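Local coordinates for protein bacterial leucyl aminopeptidase (Legionella pneumophila, PDB 6ESL) that probably removes N-terminal residues, preferably leucine, from peptides as a secreted zinc-dependent aminopeptidase of peptidase family M28, at residues B[279-284]-B[347-352]. Residues are numbered along the deposited sequence; the frame is centred on the assembly and turned at random.
With ZN (zinc ion), chain F.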
loop_
_atom_site.group_PDB
_atom_site.type_symbol
_atom_site.label_atom_id
_atom_site.label_comp_id
_atom_site.label_asym_id
_atom_site.label_seq_id
_atom_site.Cartn_x
_atom_site.Cartn_y
_atom_site.Cartn_z
ATOM N N ALA B 279 -10.312 12.909 4.194
ATOM C CA ALA B 279 -8.941 12.402 4.334
ATOM C C ALA B 279 -8.180 13.107 5.473
ATOM O O ALA B 279 -8.330 14.339 5.691
ATOM C CB ALA B 279 -8.185 12.537 3.025
ATOM N N VAL B 280 -7.324 12.311 6.130
ATOM C CA VAL B 280 -6.550 12.752 7.285
ATOM C C VAL B 280 -5.044 12.458 7.072
ATOM O O VAL B 280 -4.680 11.356 6.597
ATOM C CB VAL B 280 -7.048 11.996 8.527
ATOM C CG1 VAL B 280 -6.322 12.450 9.736
ATOM C CG2 VAL B 280 -8.532 12.249 8.686
ATOM N N VAL B 281 -4.168 13.399 7.437
ATOM C CA VAL B 281 -2.763 13.098 7.551
ATOM C C VAL B 281 -2.319 13.421 8.985
ATOM O O VAL B 281 -2.875 14.368 9.648
ATOM C CB VAL B 281 -1.908 13.836 6.479
ATOM C CG1 VAL B 281 -2.049 15.332 6.576
ATOM C CG2 VAL B 281 -0.435 13.454 6.490
ATOM N N GLN B 282 -1.362 12.651 9.464
ATOM C CA GLN B 282 -0.756 12.846 10.757
ATOM C C GLN B 282 0.734 13.151 10.610
ATOM O O GLN B 282 1.491 12.407 9.941
ATOM C CB GLN B 282 -0.978 11.604 11.612
ATOM C CG GLN B 282 -0.251 11.512 12.956
ATOM C CD GLN B 282 -0.767 12.489 13.982
ATOM O OE1 GLN B 282 -1.706 13.259 13.719
ATOM N NE2 GLN B 282 -0.216 12.396 15.206
ATOM N N PHE B 283 1.147 14.208 11.294
ATOM C CA PHE B 283 2.586 14.581 11.424
ATOM C C PHE B 283 3.082 14.351 12.833
ATOM O O PHE B 283 2.749 15.155 13.782
ATOM C CB PHE B 283 2.802 16.006 10.950
ATOM C CG PHE B 283 2.558 16.190 9.498
ATOM C CD1 PHE B 283 3.587 15.967 8.561
ATOM C CD2 PHE B 283 1.339 16.540 9.031
ATOM C CE1 PHE B 283 3.351 16.086 7.193
ATOM C CE2 PHE B 283 1.113 16.716 7.696
ATOM C CZ PHE B 283 2.121 16.409 6.775
ATOM N N ASP B 284 3.759 13.218 12.974
ATOM C CA ASP B 284 4.383 12.824 14.207
ATOM C C ASP B 284 5.847 12.551 13.900
ATOM O O ASP B 284 6.210 11.521 13.334
ATOM C CB ASP B 284 3.725 11.563 14.765
ATOM C CG ASP B 284 4.345 11.111 16.073
ATOM O OD1 ASP B 284 5.287 11.780 16.547
ATOM O OD2 ASP B 284 3.892 10.086 16.625
ATOM N N ALA B 347 -3.330 8.801 6.751
ATOM C CA ALA B 347 -1.956 8.488 6.318
ATOM C C ALA B 347 -0.975 9.166 7.269
ATOM O O ALA B 347 -1.344 10.166 7.917
ATOM C CB ALA B 347 -1.715 8.971 4.919
ATOM N N PHE B 348 0.257 8.614 7.286
ATOM C CA PHE B 348 1.271 8.962 8.268
ATOM C C PHE B 348 2.675 8.939 7.585
ATOM O O PHE B 348 3.339 7.889 7.490
ATOM C CB PHE B 348 1.211 8.032 9.473
ATOM C CG PHE B 348 2.260 8.268 10.519
ATOM C CD1 PHE B 348 2.777 9.518 10.777
ATOM C CD2 PHE B 348 2.747 7.226 11.272
ATOM C CE1 PHE B 348 3.818 9.673 11.728
ATOM C CE2 PHE B 348 3.749 7.387 12.252
ATOM C CZ PHE B 348 4.242 8.635 12.518
ATOM N N PRO B 349 3.138 10.115 7.131
ATOM C CA PRO B 349 4.517 10.223 6.744
ATOM C C PRO B 349 5.395 10.578 7.954
ATOM O O PRO B 349 4.899 11.271 8.862
ATOM C CB PRO B 349 4.495 11.387 5.785
ATOM C CG PRO B 349 3.389 12.292 6.326
ATOM C CD PRO B 349 2.443 11.423 7.089
ATOM N N CYS B 350 6.649 10.118 7.978
ATOM C CA CYS B 350 7.497 10.270 9.151
ATOM C C CYS B 350 8.954 10.397 8.824
ATOM O O CYS B 350 9.411 10.128 7.730
ATOM C CB CYS B 350 7.210 9.087 10.163
ATOM S SG CYS B 350 7.983 9.144 11.793
ATOM N N GLU B 351 9.649 10.980 9.765
ATOM C CA GLU B 351 11.036 11.407 9.607
ATOM C C GLU B 351 12.041 10.282 9.405
ATOM O O GLU B 351 13.089 10.497 8.759
ATOM C CB GLU B 351 11.498 12.226 10.829
ATOM C CG GLU B 351 11.452 11.389 12.144
ATOM C CD GLU B 351 11.760 12.143 13.440
ATOM O OE1 GLU B 351 11.614 13.360 13.438
ATOM O OE2 GLU B 351 12.154 11.462 14.420
ATOM N N THR B 352 11.761 9.109 9.950
ATOM C CA THR B 352 12.629 7.959 9.834
ATOM C C THR B 352 11.797 6.690 9.693
ATOM O O THR B 352 10.594 6.662 9.944
ATOM C CB THR B 352 13.513 7.713 11.088
ATOM O OG1 THR B 352 12.668 7.461 12.200
ATOM C CG2 THR B 352 14.324 8.924 11.499
HETATM ZN ZN ZN F . 4.664 11.217 18.773
HETATM O O HOH W 1 5.527 13.047 10.781
HETATM O O HOH W 2 5.972 9.610 18.069
#
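Segments 279-284 and 347-352 lie on neighbouring parallel strands of the central mixed sheet and separate as they run on into loops at the zinc site. Ala347 bridges the pair: its N donates to Val280 O at 2.9 Å, and its O accepts from Gln282 N, also at 2.9 Å, nearly along the C=O axis. The next parallel bond would need an amide N-H at 349, but proline has none, so Gln282 O is buried without a partner; Pro349 CD lies 3.2 Å away and Phe348 CD1, at the ring edge, 3.3 Å. The apolar proline suits its place, CD packing across Val281 CG2 (3.6 Å) and CG against Phe283 CE1. Phe348's flat ring meets Asp284 O edge-on, CE1 touching Asp284 CB (3.6 Å). Farther on a water donates to Pro349 O at 2.7 Å and weakly accepts from Asp284 N. With CG anti to the backbone N (chi1 -180°), Asp284 binds zinc through both oxygens, OD1 at 2.4 Å. His209 and Asp222 share this metal; Asp222 and Glu257 bind the second of the two-zinc M28 centre. Ser334 OG hydrogen-bonds Asp284 OD2 and Gln282 NE2, probably helping orient the carboxylate. Beyond the two direct bonds, water, Ser334 and zinc thus probably hold the Asp284 loop, zinc keeping Asp284 ionised.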